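Local atomic coordinates of telomerase reverse transcriptase (PDB entry 6ZD1), a protein that probably extends chromosome ends by copying a template within the telomerase RNA into telomeric repeats, as a specialised reverse transcriptase. Residues E269-D272 / Y273-Y276; T376-E379 / F380-K384; Q252-Y255 / S256-K260; I657-F660 / A661-G665; I432-C435 / H436-E440. All coordinates share one frame; numbering follows the deposited sequence.

Contact 1. Residues E269-D272 / Y273-Y276; sequences EKWD and YIFY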
# COMPACT_ATOMS: atom_id res chain seq x y z
N GLU A 269 -18.71 15.75 10.87
CA GLU A 269 -17.28 15.75 11.15
C GLU A 269 -16.48 15.02 10.08
O GLU A 269 -15.29 15.31 9.90
CB GLU A 269 -17.01 15.14 12.52
CG GLU A 269 -17.65 15.92 13.66
CD GLU A 269 -17.21 15.43 15.02
OE1 GLU A 269 -17.46 16.14 16.01
OE2 GLU A 269 -16.62 14.33 15.10
N LYS A 270 -17.11 14.10 9.35
CA LYS A 270 -16.42 13.45 8.24
C LYS A 270 -16.02 14.47 7.18
O LYS A 270 -14.91 14.41 6.63
CB LYS A 270 -17.31 12.36 7.63
CG LYS A 270 -16.71 11.66 6.42
CD LYS A 270 -15.36 11.05 6.75
CE LYS A 270 -14.68 10.48 5.51
NZ LYS A 270 -15.46 9.36 4.91
N TRP A 271 -16.89 15.45 6.91
CA TRP A 271 -16.57 16.50 5.96
C TRP A 271 -15.65 17.57 6.54
O TRP A 271 -14.96 18.26 5.78
CB TRP A 271 -17.85 17.16 5.44
CG TRP A 271 -18.53 16.32 4.41
CD1 TRP A 271 -19.53 15.42 4.62
CD2 TRP A 271 -18.24 16.29 3.01
NE1 TRP A 271 -19.89 14.83 3.43
CE2 TRP A 271 -19.12 15.35 2.42
CE3 TRP A 271 -17.33 16.97 2.19
CZ2 TRP A 271 -19.11 15.07 1.06
CZ3 TRP A 271 -17.32 16.69 0.83
CH2 TRP A 271 -18.21 15.75 0.28
N ASP A 272 -15.63 17.72 7.87
CA ASP A 272 -14.60 18.55 8.49
C ASP A 272 -13.21 18.00 8.19
O ASP A 272 -12.31 18.76 7.80
CB ASP A 272 -14.83 18.63 10.00
CG ASP A 272 -15.94 19.59 10.37
OD1 ASP A 272 -16.13 20.59 9.65
OD2 ASP A 272 -16.63 19.34 11.38
N TYR A 273 -13.03 16.69 8.32
CA TYR A 273 -11.73 16.10 8.00
C TYR A 273 -11.42 16.23 6.52
O TYR A 273 -10.30 16.59 6.14
CB TYR A 273 -11.70 14.63 8.42
CG TYR A 273 -10.34 13.97 8.26
CD1 TYR A 273 -9.99 13.32 7.09
CD2 TYR A 273 -9.40 14.01 9.29
CE1 TYR A 273 -8.75 12.72 6.94
CE2 TYR A 273 -8.16 13.42 9.15
CZ TYR A 273 -7.84 12.78 7.98
OH TYR A 273 -6.60 12.19 7.83
N ILE A 274 -12.42 15.98 5.67
CA ILE A 274 -12.24 16.11 4.22
C ILE A 274 -11.79 17.52 3.87
O ILE A 274 -10.90 17.72 3.03
CB ILE A 274 -13.54 15.73 3.49
CG1 ILE A 274 -13.83 14.24 3.63
CG2 ILE A 274 -13.47 16.12 2.02
CD1 ILE A 274 -15.12 13.81 2.97
N PHE A 275 -12.40 18.54 4.49
CA PHE A 275 -11.96 19.90 4.24
C PHE A 275 -10.62 20.18 4.90
O PHE A 275 -9.79 20.92 4.35
CB PHE A 275 -13.01 20.90 4.74
CG PHE A 275 -14.26 20.91 3.91
CD1 PHE A 275 -15.45 21.37 4.45
CD2 PHE A 275 -14.25 20.47 2.60
CE1 PHE A 275 -16.60 21.39 3.69
CE2 PHE A 275 -15.40 20.48 1.84
CZ PHE A 275 -16.58 20.94 2.38
N TYR A 276 -10.37 19.59 6.07
CA TYR A 276 -9.07 19.74 6.71
C TYR A 276 -7.98 19.07 5.88
O TYR A 276 -6.88 19.62 5.74
CB TYR A 276 -9.10 19.16 8.13
CG TYR A 276 -7.83 19.37 8.92
CD1 TYR A 276 -6.97 18.31 9.18
CD2 TYR A 276 -7.49 20.63 9.40
CE1 TYR A 276 -5.81 18.50 9.92
CE2 TYR A 276 -6.33 20.82 10.13
CZ TYR A 276 -5.49 19.75 10.38
OH TYR A 276 -4.34 19.95 11.11

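Contact 2. Residues T376-E379 / F380-K384; sequences TLDE and FLKLK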
# COMPACT_ATOMS: atom_id res chain seq x y z
N THR A 376 -10.77 14.62 -2.82
CA THR A 376 -10.74 13.47 -1.94
C THR A 376 -11.36 12.30 -2.69
O THR A 376 -12.11 12.49 -3.65
CB THR A 376 -11.50 13.77 -0.64
OG1 THR A 376 -11.02 14.98 -0.06
CG2 THR A 376 -11.36 12.62 0.36
N LEU A 377 -10.99 11.08 -2.30
CA LEU A 377 -11.63 9.90 -2.88
C LEU A 377 -13.13 9.99 -2.72
O LEU A 377 -13.88 9.87 -3.70
CB LEU A 377 -11.12 8.60 -2.25
CG LEU A 377 -11.89 7.38 -2.78
CD1 LEU A 377 -11.68 7.25 -4.28
CD2 LEU A 377 -11.51 6.12 -2.06
N ASP A 378 -13.56 10.23 -1.48
CA ASP A 378 -15.00 10.30 -1.09
C ASP A 378 -15.68 11.54 -1.68
O ASP A 378 -16.67 12.01 -1.08
CB ASP A 378 -15.17 10.23 0.43
CG ASP A 378 -14.06 9.47 1.13
OD1 ASP A 378 -13.41 8.64 0.46
OD2 ASP A 378 -13.86 9.71 2.33
N GLU A 379 -15.18 12.05 -2.81
CA GLU A 379 -15.82 13.23 -3.46
C GLU A 379 -16.84 12.71 -4.49
O GLU A 379 -18.05 12.91 -4.28
CB GLU A 379 -14.76 14.11 -4.14
CG GLU A 379 -15.14 15.58 -4.19
CD GLU A 379 -14.30 16.48 -3.31
OE1 GLU A 379 -14.31 17.71 -3.53
OE2 GLU A 379 -13.63 15.95 -2.39
N PHE A 380 -16.33 12.07 -5.54
CA PHE A 380 -17.13 11.45 -6.60
C PHE A 380 -18.13 10.47 -6.01
O PHE A 380 -19.34 10.62 -6.18
CB PHE A 380 -16.20 10.77 -7.61
CG PHE A 380 -15.16 11.71 -8.14
CD1 PHE A 380 -14.01 11.97 -7.39
CD2 PHE A 380 -15.34 12.38 -9.33
CE1 PHE A 380 -13.07 12.87 -7.84
CE2 PHE A 380 -14.39 13.28 -9.80
CZ PHE A 380 -13.25 13.52 -9.04
N LEU A 381 -17.63 9.47 -5.31
CA LEU A 381 -18.49 8.74 -4.39
C LEU A 381 -18.97 9.70 -3.30
O LEU A 381 -18.17 10.44 -2.72
CB LEU A 381 -17.77 7.53 -3.81
CG LEU A 381 -16.50 7.71 -2.97
CD1 LEU A 381 -16.85 7.53 -1.50
CD2 LEU A 381 -15.44 6.72 -3.41
N LYS A 382 -20.28 9.70 -3.07
CA LYS A 382 -21.08 10.64 -2.27
C LYS A 382 -21.39 11.96 -2.99
O LYS A 382 -22.06 12.78 -2.39
CB LYS A 382 -20.43 11.01 -0.93
CG LYS A 382 -19.94 9.87 -0.06
CD LYS A 382 -18.89 10.41 0.90
CE LYS A 382 -19.03 9.88 2.32
NZ LYS A 382 -17.96 10.44 3.20
N LEU A 383 -20.91 12.21 -4.21
CA LEU A 383 -21.51 13.29 -5.01
C LEU A 383 -21.78 12.92 -6.46
O LEU A 383 -22.49 13.66 -7.14
CB LEU A 383 -20.66 14.57 -4.97
CG LEU A 383 -20.17 15.20 -3.65
CD1 LEU A 383 -19.16 16.30 -3.94
CD2 LEU A 383 -21.29 15.75 -2.77
N LYS A 384 -21.26 11.79 -6.96
CA LYS A 384 -21.26 11.44 -8.38
C LYS A 384 -21.18 9.92 -8.49
O LYS A 384 -21.44 9.19 -7.52
CB LYS A 384 -20.10 12.12 -9.13
CG LYS A 384 -20.26 13.63 -9.33
CD LYS A 384 -19.01 14.23 -9.97
CE LYS A 384 -19.14 15.74 -10.13
NZ LYS A 384 -17.93 16.34 -10.76

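Contact 3. Residues Q252-Y255 / S256-K260; sequences QSLY and SFNNK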
# COMPACT_ATOMS: atom_id res chain seq x y z
N GLN A 252 -13.44 11.30 12.97
CA GLN A 252 -14.38 11.83 13.95
C GLN A 252 -13.63 12.40 15.15
O GLN A 252 -12.43 12.18 15.33
CB GLN A 252 -15.35 10.74 14.45
CG GLN A 252 -15.89 9.83 13.39
CD GLN A 252 -16.62 8.66 13.99
OE1 GLN A 252 -17.73 8.80 14.50
NE2 GLN A 252 -16.00 7.49 13.96
N SER A 253 -14.37 13.13 15.97
CA SER A 253 -13.91 13.45 17.31
C SER A 253 -14.20 12.28 18.24
O SER A 253 -14.90 11.33 17.88
CB SER A 253 -14.57 14.73 17.81
OG SER A 253 -15.98 14.57 17.92
N LEU A 254 -13.66 12.36 19.46
CA LEU A 254 -13.92 11.29 20.42
C LEU A 254 -15.39 11.26 20.82
O LEU A 254 -15.97 10.18 20.96
CB LEU A 254 -13.02 11.47 21.65
CG LEU A 254 -13.14 10.37 22.71
CD1 LEU A 254 -12.79 9.01 22.13
CD2 LEU A 254 -12.26 10.68 23.92
N TYR A 255 -16.01 12.44 20.98
CA TYR A 255 -17.43 12.49 21.32
C TYR A 255 -18.27 11.80 20.25
O TYR A 255 -19.17 11.01 20.57
CB TYR A 255 -17.86 13.95 21.48
CG TYR A 255 -19.31 14.13 21.91
CD1 TYR A 255 -20.03 15.26 21.54
CD2 TYR A 255 -19.94 13.17 22.69
CE1 TYR A 255 -21.34 15.42 21.93
CE2 TYR A 255 -21.26 13.33 23.09
CZ TYR A 255 -21.95 14.46 22.71
OH TYR A 255 -23.26 14.62 23.10
N SER A 256 -18.00 12.10 18.98
CA SER A 256 -18.74 11.46 17.89
C SER A 256 -18.44 9.97 17.81
O SER A 256 -19.31 9.19 17.42
CB SER A 256 -18.41 12.15 16.57
OG SER A 256 -19.06 11.52 15.48
N PHE A 257 -17.21 9.57 18.15
CA PHE A 257 -16.85 8.16 18.09
C PHE A 257 -17.55 7.37 19.19
O PHE A 257 -18.01 6.24 18.96
CB PHE A 257 -15.34 8.00 18.20
CG PHE A 257 -14.89 6.58 18.20
CD1 PHE A 257 -14.85 5.85 17.02
CD2 PHE A 257 -14.50 5.96 19.37
CE1 PHE A 257 -14.44 4.53 17.01
CE2 PHE A 257 -14.09 4.64 19.37
CZ PHE A 257 -14.06 3.93 18.19
N ASN A 258 -17.63 7.94 20.40
CA ASN A 258 -18.33 7.26 21.49
C ASN A 258 -19.83 7.20 21.26
O ASN A 258 -20.48 6.23 21.66
CB ASN A 258 -18.02 7.95 22.82
CG ASN A 258 -16.61 7.70 23.30
OD1 ASN A 258 -16.02 6.65 23.01
ND2 ASN A 258 -16.05 8.65 24.04
N ASN A 259 -20.40 8.22 20.62
CA ASN A 259 -21.83 8.25 20.31
C ASN A 259 -22.02 7.68 18.91
O ASN A 259 -22.05 8.41 17.91
CB ASN A 259 -22.38 9.67 20.41
CG ASN A 259 -22.30 10.23 21.82
OD1 ASN A 259 -21.36 9.93 22.57
ND2 ASN A 259 -23.27 11.05 22.19
N LYS A 260 -22.14 6.35 18.83
CA LYS A 260 -22.23 5.66 17.55
C LYS A 260 -23.57 5.86 16.86
O LYS A 260 -23.71 5.48 15.69
CB LYS A 260 -21.96 4.17 17.75
CG LYS A 260 -20.79 3.87 18.68
CD LYS A 260 -20.54 2.37 18.81
CE LYS A 260 -19.67 2.06 20.02
NZ LYS A 260 -18.39 2.82 20.01

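Contact 4. Residues I657-F660 / A661-G665; sequences IEKF and ARVNG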
# COMPACT_ATOMS: atom_id res chain seq x y z
N ILE A 657 -5.36 3.11 -9.99
CA ILE A 657 -5.74 4.46 -9.60
C ILE A 657 -6.74 4.42 -8.46
O ILE A 657 -6.64 5.19 -7.50
CB ILE A 657 -6.28 5.24 -10.81
CG1 ILE A 657 -5.19 5.39 -11.88
CG2 ILE A 657 -6.75 6.62 -10.39
CD1 ILE A 657 -3.98 6.15 -11.41
N GLU A 658 -7.71 3.50 -8.53
CA GLU A 658 -8.72 3.40 -7.49
C GLU A 658 -8.11 3.01 -6.15
O GLU A 658 -8.39 3.63 -5.12
CB GLU A 658 -9.79 2.38 -7.91
CG GLU A 658 -11.19 2.63 -7.37
CD GLU A 658 -11.44 1.97 -6.02
OE1 GLU A 658 -12.53 2.18 -5.45
OE2 GLU A 658 -10.55 1.24 -5.54
N LYS A 659 -7.23 2.00 -6.15
CA LYS A 659 -6.62 1.58 -4.89
C LYS A 659 -5.67 2.64 -4.35
O LYS A 659 -5.55 2.79 -3.13
CB LYS A 659 -5.91 0.24 -5.07
CG LYS A 659 -5.55 -0.45 -3.76
CD LYS A 659 -5.18 -1.91 -3.97
CE LYS A 659 -4.87 -2.58 -2.64
NZ LYS A 659 -4.65 -4.04 -2.78
N PHE A 660 -5.01 3.40 -5.23
CA PHE A 660 -4.14 4.48 -4.76
C PHE A 660 -4.95 5.58 -4.08
O PHE A 660 -4.54 6.12 -3.05
CB PHE A 660 -3.34 5.06 -5.92
CG PHE A 660 -2.53 6.28 -5.55
CD1 PHE A 660 -3.04 7.55 -5.75
CD2 PHE A 660 -1.27 6.14 -5.00
CE1 PHE A 660 -2.29 8.67 -5.40
CE2 PHE A 660 -0.52 7.26 -4.65
CZ PHE A 660 -1.03 8.52 -4.85
N ALA A 661 -6.10 5.94 -4.67
CA ALA A 661 -6.96 6.94 -4.03
C ALA A 661 -7.59 6.38 -2.76
O ALA A 661 -7.77 7.12 -1.78
CB ALA A 661 -8.04 7.40 -5.01
N ARG A 662 -7.93 5.09 -2.76
CA ARG A 662 -8.48 4.47 -1.56
C ARG A 662 -7.50 4.54 -0.40
O ARG A 662 -7.86 4.94 0.72
CB ARG A 662 -8.86 3.02 -1.86
CG ARG A 662 -10.32 2.65 -1.63
CD ARG A 662 -10.61 1.27 -2.22
NE ARG A 662 -9.68 0.26 -1.71
CZ ARG A 662 -9.32 -0.83 -2.38
NH1 ARG A 662 -9.80 -1.07 -3.59
NH2 ARG A 662 -8.47 -1.69 -1.83
N VAL A 663 -6.24 4.16 -0.65
CA VAL A 663 -5.26 4.08 0.43
C VAL A 663 -4.98 5.47 1.00
O VAL A 663 -5.09 5.69 2.21
CB VAL A 663 -3.98 3.40 -0.07
CG1 VAL A 663 -2.85 3.57 0.94
CG2 VAL A 663 -4.24 1.92 -0.31
N ASN A 664 -4.61 6.42 0.14
CA ASN A 664 -4.22 7.74 0.61
C ASN A 664 -5.39 8.68 0.83
O ASN A 664 -5.20 9.73 1.46
CB ASN A 664 -3.23 8.36 -0.37
CG ASN A 664 -2.11 7.42 -0.72
OD1 ASN A 664 -1.27 7.10 0.11
ND2 ASN A 664 -2.11 6.95 -1.96
N GLY A 665 -6.58 8.34 0.35
CA GLY A 665 -7.74 9.18 0.55
C GLY A 665 -7.74 10.48 -0.23
O GLY A 665 -8.79 11.14 -0.29

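Contact 5. Residues I432-C435 / H436-E440; sequences IEVC and HSQIE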
# COMPACT_ATOMS: atom_id res chain seq x y z
N ILE A 432 3.95 25.66 10.26
CA ILE A 432 4.63 25.35 11.52
C ILE A 432 3.61 24.90 12.56
O ILE A 432 3.88 23.97 13.34
CB ILE A 432 5.44 26.57 12.01
CG1 ILE A 432 6.56 26.90 11.03
CG2 ILE A 432 6.01 26.29 13.39
CD1 ILE A 432 7.53 25.77 10.81
N GLU A 433 2.44 25.52 12.58
CA GLU A 433 1.44 25.17 13.59
C GLU A 433 0.89 23.77 13.36
O GLU A 433 0.76 22.99 14.31
CB GLU A 433 0.31 26.20 13.59
CG GLU A 433 -0.62 26.09 14.79
CD GLU A 433 -1.70 27.14 14.78
OE1 GLU A 433 -2.63 27.03 13.95
OE2 GLU A 433 -1.62 28.09 15.59
N VAL A 434 0.58 23.43 12.11
CA VAL A 434 0.02 22.12 11.81
C VAL A 434 1.06 21.03 12.02
O VAL A 434 0.75 19.95 12.54
CB VAL A 434 -0.56 22.10 10.39
CG1 VAL A 434 -1.07 20.71 10.03
CG2 VAL A 434 -1.67 23.12 10.26
N CYS A 435 2.31 21.29 11.64
CA CYS A 435 3.37 20.32 11.88
C CYS A 435 3.53 20.06 13.38
O CYS A 435 3.57 18.90 13.82
CB CYS A 435 4.69 20.81 11.28
SG CYS A 435 4.74 20.79 9.46
N HIS A 436 3.61 21.13 14.18
CA HIS A 436 3.72 20.96 15.62
C HIS A 436 2.50 20.25 16.19
O HIS A 436 2.63 19.39 17.07
CB HIS A 436 3.89 22.32 16.30
CG HIS A 436 5.25 22.91 16.11
ND1 HIS A 436 5.76 23.89 16.94
CD2 HIS A 436 6.22 22.65 15.20
CE1 HIS A 436 6.97 24.22 16.53
NE2 HIS A 436 7.28 23.49 15.48
N SER A 437 1.30 20.58 15.69
CA SER A 437 0.10 19.93 16.18
C SER A 437 0.12 18.43 15.88
O SER A 437 -0.26 17.61 16.72
CB SER A 437 -1.14 20.58 15.57
OG SER A 437 -2.32 19.89 15.94
N GLN A 438 0.57 18.05 14.68
CA GLN A 438 0.66 16.63 14.34
C GLN A 438 1.70 15.92 15.19
O GLN A 438 1.51 14.76 15.58
CB GLN A 438 0.98 16.46 12.86
CG GLN A 438 -0.13 16.92 11.92
CD GLN A 438 -1.21 15.88 11.72
OE1 GLN A 438 -0.93 14.74 11.37
NE2 GLN A 438 -2.46 16.27 11.95
N ILE A 439 2.82 16.59 15.48
CA ILE A 439 3.87 15.96 16.28
C ILE A 439 3.44 15.85 17.74
O ILE A 439 3.54 14.79 18.35
CB ILE A 439 5.18 16.75 16.15
CG1 ILE A 439 5.70 16.73 14.71
CG2 ILE A 439 6.23 16.19 17.10
CD1 ILE A 439 6.69 17.84 14.42
N GLU A 440 2.96 16.95 18.31
CA GLU A 440 2.78 17.04 19.75
C GLU A 440 1.41 16.59 20.23
O GLU A 440 1.28 16.22 21.40
CB GLU A 440 3.05 18.47 20.22
CG GLU A 440 4.39 19.02 19.77
CD GLU A 440 4.59 20.49 20.12
OE1 GLU A 440 5.76 20.90 20.31
OE2 GLU A 440 3.58 21.23 20.19

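Contact 1. Residues E269-D272 / Y273-Y276
Ile274 lies against Trp271 one turn back in the same helix, and its side chain can be traced atom by atom. CB sits 3.7 Å from Lys270 O, and CG1, held beside the backbone N by a chi1 of -68°, comes to 3.2 Å from that same Lys270 O. The other branch, CG2, passes 4.0 Å from Trp271 CE3. Because the chain runs on extended through chi2, CD1 is carried out over the indole. It stands 4.0 Å from the centroid of the six-membered ring and 15° off its normal, which makes a CH-pi contact over the face.

Phe275 meets the same indole near its plane, with Phe275 CE2 4.0 Å from Trp271 CE3. The two rings are inclined at 55°, an oblique pairing. Beneath the side chains, Phe275 N bonds to Trp271 O (2.9 Å) and Tyr276 N to Asp272 O (2.7 Å). Polar ends turn elsewhere: Lys270 forms a salt bridge with Asp378, Glu269 accepts from Ser253 N, and Asp272 pairs with Lys268. These i to i+3 and i to i+4 side-chain contacts on a run of i to i+4 backbone hydrogen bonds are characteristic of an alpha-helix, here the long helix 263-298 of the reverse transcriptase region.

Contact 2. Residues T376-E379 / F380-K384
Asp378 and Leu381 come within 5.1 Å of each other at their CA atoms where two consecutive turns reverse the chain. Residues Thr376 to Glu379 form a type I turn, with weak backbone bonds inside it. Phe380 to Leu383 then fit a type II turn: Leu381 is extended, Lys382 has a positive phi of 78°, and Leu383 N donates to Phe380 O at 3.0 Å.

Leu381 contributes through both of its methyls. Its CG lies between the backbone N and the carbonyl carbon (chi1 62°), which swings both methyls back over the first turn. CD2 reaches Leu377 CG at 3.7 Å, while CD1 runs alongside Asp378 and comes 3.7 Å from its CB. Lys382 CD also approaches Asp378 CB, at 3.8 Å, yet Lys382 NZ stays 4.3 Å from Asp378 OD2, beyond a salt bridge; that carboxylate pairs with Lys270. Leu383 lies alongside Glu379 and points the same way, with Leu383 CD1 4.1 Å from Glu379 CG.

The Glu379 chain bends back at chi2, and its OE2 accepts from Thr376 N (3.2 Å) above the carboxylate plane, bridging the first turn; OE1 pairs with Lys278. Leu377 rests on Ala661 and Arg662 of helix 642-664. Such tandem beta turns are typical of an irregular surface loop, here one between strands 368-372 and 389-390.

Contact 3. Residues Q252-Y255 / S256-K260
Leu254 O accepts from Asn258 N at 2.8 Å, and Ser253 O takes Phe257 N at 2.9 Å. Together with Asn259 N to Tyr255 O (3.0 Å), these bonds define the short helix 254-258, for which Ser253 is the N-cap. The cap bond proper, from Ser256 N to Ser253 OG, is nearly straight at 166° but weak, being 3.4 Å long. It depends on a chi1 of 63° that tucks OG between the backbone N and the carbonyl carbon, facing the first turn. The backbone N of Ser253 is held from outside by Glu269 of helix 263-298, which follows in the chain.

Packing spreads from this polar frame. Ahead of the cap, Gln252 directs its CB toward the helix, 4.0 Å from Ser256 CB; both residues also lie against Lys266 and Glu269. Leu254 and Phe257 meet loosely through CD1 and CD2, and both rest on Leu445 of strand 443-446. Leu254 CG also touches Asn258 ND2 at 3.6 Å, one turn further on.

At the far end, Asn259 is the first residue to leave helical backbone angles. Its amide stands steeply against the phenol ring of Tyr255, the two planes 76° apart, and Asn259 ND2 comes within 3.2 Å of Tyr255 CE2.

Contact 4. Residues I657-F660 / A661-G665
Ala661 opens the second segment by donating from its N to Ile657 O (3.0 Å), while its methyl points largely away from the preceding turn and packs on Leu377 of a neighbouring loop. Arg662 is gripped by two residues of the previous turn. A bend at chi3 brings NH1 to Glu658 OE2 at 3.1 Å, a salt bridge that uses the syn lone pair of the carboxylate. The fit is not coplanar: OE2 lies 26° out of the guanidinium plane. One face of that guanidinium is covered by the aliphatic part of Lys659, whose CG is 3.7 Å from Arg662 NH2. The lysine runs out extended and takes its NZ to Glu122 and Leu597 O, partners that probably ease its nearness to the arginine.

Val663 follows with N bonded to Lys659 O at 2.9 Å, and its CG2 lies 3.2 Å from that same Lys659 O. Asn664 turns back on Phe660. Its backbone N bonds to Phe660 O at 3.2 Å and its ND2 makes a weak second bond to that oxygen. ND2 also lies over the phenyl face, 3.1 Å from Phe660 CE2; Leu602 O and Phe604 N hold the amide from outside. Gly665, the first residue past the helix, has a positive phi of 70° and joins Leu377 through backbone hydrogen bonding. The whole is characteristic of an alpha-helix C-terminus, where helix 642-664 is followed by a glycine with positive phi.

Contact 5. Residues I432-C435 / H436-E440
Ile432 to Cys435 hand their carbonyl oxygens in turn to the N-H groups of His436 to Ile439, four i to i+4 bonds that include Ser437 N to Glu433 O at 2.8 Å and Ile439 N to Cys435 O at 2.9 Å.

On one flank Ile432 and His436 run side by side, pointing the same way. The gamma branch CG2 of Ile432, rather than its longer CG1 arm, does the touching: it sits over one face of the imidazole, 3.9 Å from the ring centroid and 19° off the normal, a CH-pi contact. It is displaced toward the rim of the ring, nearest to His436 NE2 at 3.7 Å. With CG beside its own backbone N (chi1 -73°), the imidazole is laid back along the preceding turn, and His436 CG comes to 3.3 Å from Ile432 O. The pair borders helix 349-359, where His436 touches Lys353 and Ile432 touches Ile356.

Elsewhere side-chain carbons mostly lie against carbonyl oxygens. Gln438 CG lies 3.2 Å from Val434 O before the chain bends at chi2 and its end leads away; the side chain touches Phe466 and Leu468. Ile439 folds back along the helix, bringing its CD1 within 3.3 Å of Cys435 O. Cys435 and Ile439 both pack on Phe472 of helix 469-484, whereas Val434 faces Tyr276, Thr280 and Leu281 of helix 263-298.

Such i to i+4 side-chain contacts are characteristic of an alpha-helix, here helix 428-440, which packs on helices 263-298, 349-359 and 469-484 of the reverse transcriptase region.

Overall arrangement
Contacts 1, 4 and 5 ride on longer alpha-helices, contact 3 on a short capped one, and contact 2 on an exposed pair of turns. Helix 263-298 ties most of them together: contact 1 meets contact 2 through Lys270 NZ to Asp378 OD2 (3.1 Å), contact 3 through Glu269 and Ser253, and contact 5 where Tyr276 packs on Val434. Contact 4 has its centre nearest the chain centre, about 9 Å away, though only partly buried, and joins contact 2 by a probable hydrogen bond from Leu377 N to Gly665 O. Chemistry follows place: contacts 1 and 5 each carry a CH-pi contact, contact 4 a salt bridge and a glycine past the helix end, contact 3 a cap, and the surface turns leucine packing.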